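Dihydroorotase (Agrobacterium tumefaciens, PDB 2OGJ) hydrolyses the acetyl ester of (R)-mandelate in vitro, probably as a zinc-dependent deacetylase of the amidohydrolase superfamily. Local coordinates at residues D291-G294 against H295-N298; I263-G267 against A268-F272; S88-P91 against S92-G95. All coordinates share one frame; numbering follows the deposited sequence.

Contact 1 of 3, residues D291-G294 against H295-N298. With ZN (zinc ion), chain G.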
ATOM      1  N   ASP A 291     -28.039 -14.385   9.352  1.00 45.94           N
ATOM      2  CA  ASP A 291     -27.245 -13.531   8.472  1.00 46.19           C
ATOM      3  C   ASP A 291     -27.597 -14.010   7.051  1.00 45.34           C
ATOM      4  O   ASP A 291     -26.759 -14.522   6.301  1.00 47.80           O
ATOM      5  CB  ASP A 291     -25.756 -13.711   8.783  1.00 48.14           C
ATOM      6  CG  ASP A 291     -24.860 -13.066   7.759  1.00 48.35           C
ATOM      7  OD1 ASP A 291     -25.167 -11.938   7.309  1.00 48.58           O
ATOM      8  OD2 ASP A 291     -23.841 -13.698   7.422  1.00 48.08           O
ATOM      9  N   LEU A 292     -28.866 -13.831   6.710  1.00 42.17           N
ATOM     10  CA  LEU A 292     -29.450 -14.253   5.449  1.00 40.12           C
ATOM     11  C   LEU A 292     -29.046 -13.407   4.247  1.00 38.00           C
ATOM     12  O   LEU A 292     -29.161 -12.182   4.244  1.00 36.51           O
ATOM     13  CB  LEU A 292     -30.989 -14.254   5.611  1.00 40.88           C
ATOM     14  CG  LEU A 292     -31.919 -15.316   5.004  1.00 40.00           C
ATOM     15  CD1 LEU A 292     -31.393 -16.727   5.243  1.00 42.17           C
ATOM     16  CD2 LEU A 292     -33.266 -15.169   5.650  1.00 37.02           C
ATOM     17  N   HIS A 293     -28.547 -14.075   3.225  1.00 36.90           N
ATOM     18  CA  HIS A 293     -28.176 -13.391   1.996  1.00 38.74           C
ATOM     19  C   HIS A 293     -28.120 -14.400   0.865  1.00 38.52           C
ATOM     20  O   HIS A 293     -28.432 -15.568   1.065  1.00 38.43           O
ATOM     21  CB  HIS A 293     -26.839 -12.655   2.145  1.00 38.53           C
ATOM     22  CG  HIS A 293     -25.711 -13.531   2.572  1.00 36.84           C
ATOM     23  ND1 HIS A 293     -25.220 -14.546   1.782  1.00 37.72           N
ATOM     24  CD2 HIS A 293     -25.000 -13.565   3.723  1.00 34.99           C
ATOM     25  CE1 HIS A 293     -24.256 -15.173   2.428  1.00 37.47           C
ATOM     26  NE2 HIS A 293     -24.104 -14.597   3.609  1.00 37.79           N
ATOM     27  N   GLY A 294     -27.741 -13.948  -0.323  1.00 39.56           N
ATOM     28  CA  GLY A 294     -27.686 -14.831  -1.478  1.00 40.89           C
ATOM     29  C   GLY A 294     -26.854 -16.099  -1.383  1.00 42.41           C
ATOM     30  O   GLY A 294     -26.934 -16.952  -2.259  1.00 41.86           O
ATOM     31  N   HIS A 295     -26.060 -16.247  -0.331  1.00 46.14           N
ATOM     32  CA  HIS A 295     -25.239 -17.439  -0.214  1.00 49.15           C
ATOM     33  C   HIS A 295     -25.470 -18.260   1.034  1.00 49.43           C
ATOM     34  O   HIS A 295     -24.836 -19.298   1.217  1.00 51.16           O
ATOM     35  CB  HIS A 295     -23.757 -17.081  -0.324  1.00 52.46           C
ATOM     36  CG  HIS A 295     -23.313 -16.793  -1.726  1.00 55.35           C
ATOM     37  ND1 HIS A 295     -23.787 -17.498  -2.813  1.00 55.93           N
ATOM     38  CD2 HIS A 295     -22.431 -15.890  -2.218  1.00 55.89           C
ATOM     39  CE1 HIS A 295     -23.217 -17.041  -3.913  1.00 57.31           C
ATOM     40  NE2 HIS A 295     -22.389 -16.064  -3.578  1.00 57.27           N
ATOM     41  N   SER A 296     -26.360 -17.800   1.905  1.00 48.36           N
ATOM     42  CA  SER A 296     -26.652 -18.550   3.112  1.00 47.57           C
ATOM     43  C   SER A 296     -28.109 -18.994   3.141  1.00 46.79           C
ATOM     44  O   SER A 296     -28.456 -19.924   3.860  1.00 45.41           O
ATOM     45  CB  SER A 296     -26.337 -17.720   4.357  1.00 47.54           C
ATOM     46  OG  SER A 296     -27.146 -16.562   4.422  1.00 49.98           O
HETATM   47  N   MSE A 297     -28.955 -18.347   2.340  1.00 47.81           N
HETATM   48  CA  MSE A 297     -30.381 -18.677   2.329  1.00 48.55           C
HETATM   49  C   MSE A 297     -30.711 -20.073   1.840  1.00 49.45           C
HETATM   50  O   MSE A 297     -31.416 -20.808   2.525  1.00 50.51           O
HETATM   51  CB  MSE A 297     -31.209 -17.659   1.516  1.00 50.35           C
HETATM   52  CG  MSE A 297     -32.715 -17.995   1.513  1.00 49.09           C
HETATM   53 SE   MSE A 297     -33.771 -16.770   0.781  1.00 59.18          SE
HETATM   54  CE  MSE A 297     -33.186 -16.891  -0.864  1.00 41.92           C
ATOM     55  N   ASN A 298     -30.204 -20.468   0.682  1.00 50.79           N
ATOM     56  CA  ASN A 298     -30.568 -21.787   0.206  1.00 54.27           C
ATOM     57  C   ASN A 298     -30.016 -22.927   1.047  1.00 55.73           C
ATOM     58  O   ASN A 298     -30.757 -23.837   1.419  1.00 55.91           O
ATOM     59  CB  ASN A 298     -30.180 -21.999  -1.262  1.00 55.46           C
ATOM     60  CG  ASN A 298     -30.755 -23.308  -1.831  1.00 58.37           C
ATOM     61  OD1 ASN A 298     -31.949 -23.402  -2.104  1.00 60.68           O
ATOM     62  ND2 ASN A 298     -29.905 -24.322  -1.989  1.00 58.20           N
TER
HETATM   63 ZN    ZN G 418     -23.863 -10.328   7.363  1.00 42.94          ZN
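Ser296 reaches back to Asp291 and His293 across a tight turn. The turn follows the zinc-binding aspartate of this amidohydrolase TIM barrel. Asp291 OD1 binds a zinc ion at 2.1 Å; His77, His79 and the carboxylated Lys175 complete its ligands. Ser296 can be followed outward from its CB. That carbon lies over one face of the His293 imidazole as a CH-pi contact, 4.0 Å from the ring centroid. OG sits between the backbone N and the carbonyl carbon of its own residue (chi1 63°), which turns it in toward the 291-294 backbone. There it donates to Asp291 O at 2.8 Å, tilted from the carbonyl plane. It also accepts the backbone N-H of His293, in a more bent bond of 139°. One buried hydroxyl thus joins both sides of Leu292, and OG itself stands above the centre of the His293 ring. The imidazole is also held from its edge. His293 ND1 accepts the backbone N-H of His295 at 2.8 Å, with the donor slightly out of the ring plane. This bond limits rotation of the ring. His293 O accepts twice, from the backbone N of Ser296 and of Met297 (selenomethionine). The Met297 bond runs nearly along the C=O axis, whereas the Ser296 donor stands above the carbonyl plane. Beyond these bonds the packing is apolar: Leu292 CD1 lies 3.8 Å from Met297 CB.

Contact 2 of 3, residues I263-G267 against A268-F272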
ATOM      1  N   ILE A 263     -26.790 -14.077  17.236  1.00 46.43           N
ATOM      2  CA  ILE A 263     -26.375 -15.272  16.509  1.00 46.25           C
ATOM      3  C   ILE A 263     -25.884 -14.938  15.112  1.00 45.89           C
ATOM      4  O   ILE A 263     -24.790 -15.347  14.727  1.00 46.93           O
ATOM      5  CB  ILE A 263     -27.515 -16.347  16.416  1.00 46.02           C
ATOM      6  CG1 ILE A 263     -27.130 -17.592  17.221  1.00 44.92           C
ATOM      7  CG2 ILE A 263     -27.669 -16.855  14.988  1.00 43.94           C
ATOM      8  CD1 ILE A 263     -26.799 -17.351  18.661  1.00 44.66           C
ATOM      9  N   GLY A 264     -26.690 -14.193  14.358  1.00 45.16           N
ATOM     10  CA  GLY A 264     -26.312 -13.836  13.000  1.00 42.87           C
ATOM     11  C   GLY A 264     -25.804 -15.045  12.236  1.00 43.03           C
ATOM     12  O   GLY A 264     -24.727 -15.008  11.632  1.00 42.67           O
ATOM     13  N   HIS A 265     -26.573 -16.131  12.275  1.00 42.64           N
ATOM     14  CA  HIS A 265     -26.225 -17.373  11.571  1.00 44.93           C
ATOM     15  C   HIS A 265     -26.109 -17.093  10.058  1.00 48.91           C
ATOM     16  O   HIS A 265     -27.059 -16.559   9.430  1.00 49.75           O
ATOM     17  CB  HIS A 265     -27.326 -18.413  11.836  1.00 41.63           C
ATOM     18  CG  HIS A 265     -27.022 -19.791  11.322  1.00 37.77           C
ATOM     19  ND1 HIS A 265     -27.481 -20.931  11.951  1.00 36.23           N
ATOM     20  CD2 HIS A 265     -26.316 -20.219  10.249  1.00 36.04           C
ATOM     21  CE1 HIS A 265     -27.069 -21.998  11.294  1.00 34.26           C
ATOM     22  NE2 HIS A 265     -26.359 -21.594  10.256  1.00 36.83           N
ATOM     23  N   GLY A 266     -24.984 -17.449   9.446  1.00 49.16           N
ATOM     24  CA  GLY A 266     -24.909 -17.166   8.027  1.00 51.43           C
ATOM     25  C   GLY A 266     -23.943 -17.895   7.120  1.00 54.34           C
ATOM     26  O   GLY A 266     -23.278 -17.260   6.296  1.00 57.57           O
ATOM     27  N   GLY A 267     -23.863 -19.214   7.234  1.00 53.87           N
ATOM     28  CA  GLY A 267     -22.950 -19.939   6.368  1.00 54.05           C
ATOM     29  C   GLY A 267     -21.644 -20.248   7.065  1.00 53.81           C
ATOM     30  O   GLY A 267     -21.114 -21.351   6.930  1.00 55.01           O
ATOM     31  N   ALA A 268     -21.114 -19.286   7.813  1.00 52.67           N
ATOM     32  CA  ALA A 268     -19.872 -19.524   8.527  1.00 52.47           C
ATOM     33  C   ALA A 268     -19.910 -19.133  10.005  1.00 52.52           C
ATOM     34  O   ALA A 268     -18.983 -19.446  10.742  1.00 52.80           O
ATOM     35  CB  ALA A 268     -18.722 -18.790   7.829  1.00 51.70           C
ATOM     36  N   SER A 269     -20.986 -18.486  10.454  1.00 52.54           N
ATOM     37  CA  SER A 269     -21.040 -18.013  11.842  1.00 52.40           C
ATOM     38  C   SER A 269     -21.857 -18.719  12.939  1.00 51.84           C
ATOM     39  O   SER A 269     -22.055 -18.143  14.026  1.00 50.88           O
ATOM     40  CB  SER A 269     -21.416 -16.532  11.828  1.00 52.68           C
ATOM     41  OG  SER A 269     -20.631 -15.835  10.871  1.00 53.78           O
ATOM     42  N   PHE A 270     -22.341 -19.936  12.683  1.00 50.70           N
ATOM     43  CA  PHE A 270     -23.080 -20.651  13.720  1.00 50.06           C
ATOM     44  C   PHE A 270     -22.696 -22.110  13.858  1.00 49.19           C
ATOM     45  O   PHE A 270     -22.646 -22.846  12.878  1.00 47.14           O
ATOM     46  CB  PHE A 270     -24.590 -20.575  13.510  1.00 50.68           C
ATOM     47  CG  PHE A 270     -25.381 -21.260  14.599  1.00 51.41           C
ATOM     48  CD1 PHE A 270     -25.510 -20.676  15.857  1.00 50.40           C
ATOM     49  CD2 PHE A 270     -25.961 -22.514  14.379  1.00 49.84           C
ATOM     50  CE1 PHE A 270     -26.203 -21.331  16.879  1.00 50.36           C
ATOM     51  CE2 PHE A 270     -26.653 -23.174  15.397  1.00 47.86           C
ATOM     52  CZ  PHE A 270     -26.776 -22.584  16.645  1.00 48.23           C
ATOM     53  N   SER A 271     -22.437 -22.505  15.102  1.00 50.01           N
ATOM     54  CA  SER A 271     -22.068 -23.871  15.445  1.00 49.18           C
ATOM     55  C   SER A 271     -22.962 -24.410  16.564  1.00 47.94           C
ATOM     56  O   SER A 271     -23.156 -23.743  17.587  1.00 45.33           O
ATOM     57  CB  SER A 271     -20.614 -23.920  15.915  1.00 50.76           C
ATOM     58  OG  SER A 271     -20.290 -25.210  16.421  1.00 51.28           O
ATOM     59  N   PHE A 272     -23.480 -25.654  16.309  1.00 47.28           N
ATOM     60  CA  PHE A 272     -24.361 -26.246  17.314  1.00 47.79           C
ATOM     61  C   PHE A 272     -23.568 -26.477  18.587  1.00 47.61           C
ATOM     62  O   PHE A 272     -24.049 -26.212  19.692  1.00 46.22           O
ATOM     63  CB  PHE A 272     -24.875 -27.602  16.853  1.00 47.93           C
ATOM     64  CG  PHE A 272     -25.989 -27.534  15.875  1.00 47.24           C
ATOM     65  CD1 PHE A 272     -27.237 -27.052  16.255  1.00 48.00           C
ATOM     66  CD2 PHE A 272     -25.819 -28.020  14.587  1.00 47.96           C
ATOM     67  CE1 PHE A 272     -28.312 -27.063  15.368  1.00 46.23           C
ATOM     68  CE2 PHE A 272     -26.888 -28.036  13.686  1.00 48.88           C
ATOM     69  CZ  PHE A 272     -28.137 -27.558  14.084  1.00 48.36           C
TER
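Ala268 CB stands 3.4 Å from Gly267 C, its bonded neighbour, at the bend of a loop in the TIM barrel. The loop joins strand 260-262 to helix 272-280 beside the zinc site. Gly267 has a positive phi of 98°, and a side chain there would press on the preceding carbonyl O. Ser269 comes next, with CB 3.7 Å from Gly264 O. Its side chain also lies close to that of His231, a ligand of the second zinc ion. Phe270 makes the main contact. Its CB sits over one face of the His265 imidazole, offset toward the rim, as a CH-pi contact 3.4 Å from the ring centroid. CG is anti to the backbone N (chi1 -178°), which sets the phenyl ring between His265 and Ile263. CD2 lies 3.3 Å from His265 ND1, and CD1 lies 3.7 Å from Ile263 CG1. The imidazole and phenyl planes are inclined by 29° and slid apart, with centroids 4.8 Å apart, and the rings barely overlap. Ser271 takes the N-cap position of helix 272-280, where its OG makes a weak hydrogen bond to Val274 N.

Contact 3 of 3, residues S88-P91 against S92-G95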
ATOM      1  N   SER A  88     -27.007  -9.451  -1.607  1.00 35.33           N
ATOM      2  CA  SER A  88     -28.341  -9.312  -1.016  1.00 35.52           C
ATOM      3  C   SER A  88     -29.466 -10.059  -1.698  1.00 37.58           C
ATOM      4  O   SER A  88     -29.406 -10.354  -2.884  1.00 39.19           O
ATOM      5  CB  SER A  88     -28.758  -7.844  -0.970  1.00 34.01           C
ATOM      6  OG  SER A  88     -27.926  -7.082  -0.127  1.00 32.91           O
ATOM      7  N   ILE A  89     -30.509 -10.340  -0.919  1.00 38.04           N
ATOM      8  CA  ILE A  89     -31.708 -11.016  -1.399  1.00 36.50           C
ATOM      9  C   ILE A  89     -32.817  -9.978  -1.316  1.00 36.70           C
ATOM     10  O   ILE A  89     -32.564  -8.824  -0.983  1.00 36.89           O
ATOM     11  CB  ILE A  89     -32.073 -12.248  -0.521  1.00 37.27           C
ATOM     12  CG1 ILE A  89     -32.108 -11.868   0.956  1.00 35.40           C
ATOM     13  CG2 ILE A  89     -31.075 -13.361  -0.748  1.00 36.09           C
ATOM     14  CD1 ILE A  89     -32.435 -13.037   1.868  1.00 34.96           C
ATOM     15  N   ARG A  90     -34.046 -10.364  -1.619  1.00 37.32           N
ATOM     16  CA  ARG A  90     -35.158  -9.409  -1.565  1.00 38.67           C
ATOM     17  C   ARG A  90     -35.840  -9.478  -0.204  1.00 37.22           C
ATOM     18  O   ARG A  90     -35.759 -10.494   0.476  1.00 38.09           O
ATOM     19  CB  ARG A  90     -36.192  -9.739  -2.655  1.00 40.04           C
ATOM     20  CG  ARG A  90     -35.640  -9.756  -4.089  1.00 38.28           C
ATOM     21  CD  ARG A  90     -36.729 -10.235  -5.033  1.00 38.98           C
ATOM     22  NE  ARG A  90     -36.244 -10.526  -6.384  1.00 40.48           N
ATOM     23  CZ  ARG A  90     -36.203  -9.648  -7.388  1.00 39.82           C
ATOM     24  NH1 ARG A  90     -36.623  -8.387  -7.217  1.00 32.44           N
ATOM     25  NH2 ARG A  90     -35.735 -10.034  -8.571  1.00 37.22           N
ATOM     26  N   PRO A  91     -36.486  -8.386   0.239  1.00 36.66           N
ATOM     27  CA  PRO A  91     -37.135  -8.518   1.542  1.00 37.69           C
ATOM     28  C   PRO A  91     -38.306  -9.501   1.480  1.00 39.35           C
ATOM     29  O   PRO A  91     -38.650 -10.129   2.478  1.00 40.33           O
ATOM     30  CB  PRO A  91     -37.558  -7.089   1.879  1.00 36.98           C
ATOM     31  CG  PRO A  91     -37.520  -6.379   0.580  1.00 38.25           C
ATOM     32  CD  PRO A  91     -36.359  -6.967  -0.132  1.00 36.10           C
ATOM     33  N   SER A  92     -38.912  -9.657   0.307  1.00 39.97           N
ATOM     34  CA  SER A  92     -40.012 -10.607   0.177  1.00 39.17           C
ATOM     35  C   SER A  92     -39.513 -12.049   0.384  1.00 38.19           C
ATOM     36  O   SER A  92     -40.310 -12.945   0.618  1.00 36.37           O
ATOM     37  CB  SER A  92     -40.664 -10.486  -1.203  1.00 40.49           C
ATOM     38  OG  SER A  92     -39.996 -11.286  -2.162  1.00 41.71           O
ATOM     39  N   GLU A  93     -38.190 -12.283   0.323  1.00 37.25           N
ATOM     40  CA  GLU A  93     -37.616 -13.616   0.450  1.00 36.09           C
ATOM     41  C   GLU A  93     -37.281 -13.936   1.903  1.00 34.29           C
ATOM     42  O   GLU A  93     -36.979 -15.103   2.229  1.00 32.71           O
ATOM     43  CB  GLU A  93     -36.373 -13.749  -0.429  1.00 36.58           C
ATOM     44  CG  GLU A  93     -36.636 -13.536  -1.911  1.00 38.20           C
ATOM     45  CD  GLU A  93     -35.380 -13.664  -2.751  1.00 40.99           C
ATOM     46  OE1 GLU A  93     -34.304 -13.928  -2.173  1.00 42.40           O
ATOM     47  OE2 GLU A  93     -35.471 -13.501  -3.986  1.00 20.56           O
ATOM     48  N   CYS A  94     -37.315 -12.967   2.785  1.00 34.46           N
ATOM     49  CA  CYS A  94     -36.983 -13.219   4.185  1.00 34.89           C
ATOM     50  C   CYS A  94     -37.892 -12.438   5.125  1.00 33.64           C
ATOM     51  O   CYS A  94     -37.634 -12.372   6.320  1.00 34.23           O
ATOM     52  CB  CYS A  94     -35.539 -12.801   4.437  1.00 35.62           C
ATOM     53  SG  CYS A  94     -35.273 -11.059   3.974  1.00 31.71           S
ATOM     54  N   GLY A  95     -38.941 -11.843   4.571  1.00 33.25           N
ATOM     55  CA  GLY A  95     -39.873 -11.056   5.364  1.00 34.95           C
ATOM     56  C   GLY A  95     -41.196 -11.695   5.773  1.00 35.63           C
ATOM     57  O   GLY A  95     -41.222 -12.788   6.337  1.00 33.99           O
TER
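Glu93 N donates to Arg90 O at 3.0 Å, and Cys94 N donates to Pro91 O at 3.2 Å. Each bond runs from a residue to the third one before it, so the chain makes two overlapping turns. In both, the donor stands above the carbonyl plane. Next comes a long salt bridge between Arg90 NE and Glu93 OE2, at 3.9 Å. The carboxylate oxygen lies at the edge of the guanidinium, near its plane, but the two flat groups are turned 63° apart. The extended arginine chain brings CG and CD past the same oxygen. The stronger partner of Arg90 is Glu119 of the second subunit, which forms a salt bridge with NH1. Glu93 is extended beyond CG and crosses the Arg90 and Ile89 side chains. Its other oxygen, OE1, rests against CB and CG2 of Ile89. On the buried side, Ile89 CD1 meets Cys94 CB at 4.0 Å. Cys94 SG lies between its own backbone N and carbonyl carbon (chi1 56°), which places it near Arg90 O and Pro91 O. Pro91 and Cys94 both pack on Leu103 of strand 100-106, which places this loop against the wall of the TIM barrel. The chemistry therefore divides the turn. Pro91 and Cys94 turn to strand 100-106, and Ile89 to the loop at 293-294. Arg90 carries charge to the subunit interface, where two carboxylates probably share in balancing it.

In the fold
Along the chain, contact 3 comes first, in the loop between strands 77-78 and 100-106. Contact 2 follows, between strand 260-262 and helix 272-280. Contact 1 comes last, between helices 272-280 and 304-313. All three belong to the amidohydrolase TIM barrel, and contact 1 touches both others. Its centre is about 11 Å from that of contact 2, where Asp291 CB packs on the backbone of 264-266. It is about 10 Å from that of contact 3, where Ile89 and Cys94 meet 292-294. Contacts 2 and 3 do not touch; their nearest atoms are about 10 Å apart. Contact 2 thus packs on the zinc-binding aspartate itself, and contact 3 on the residues after it.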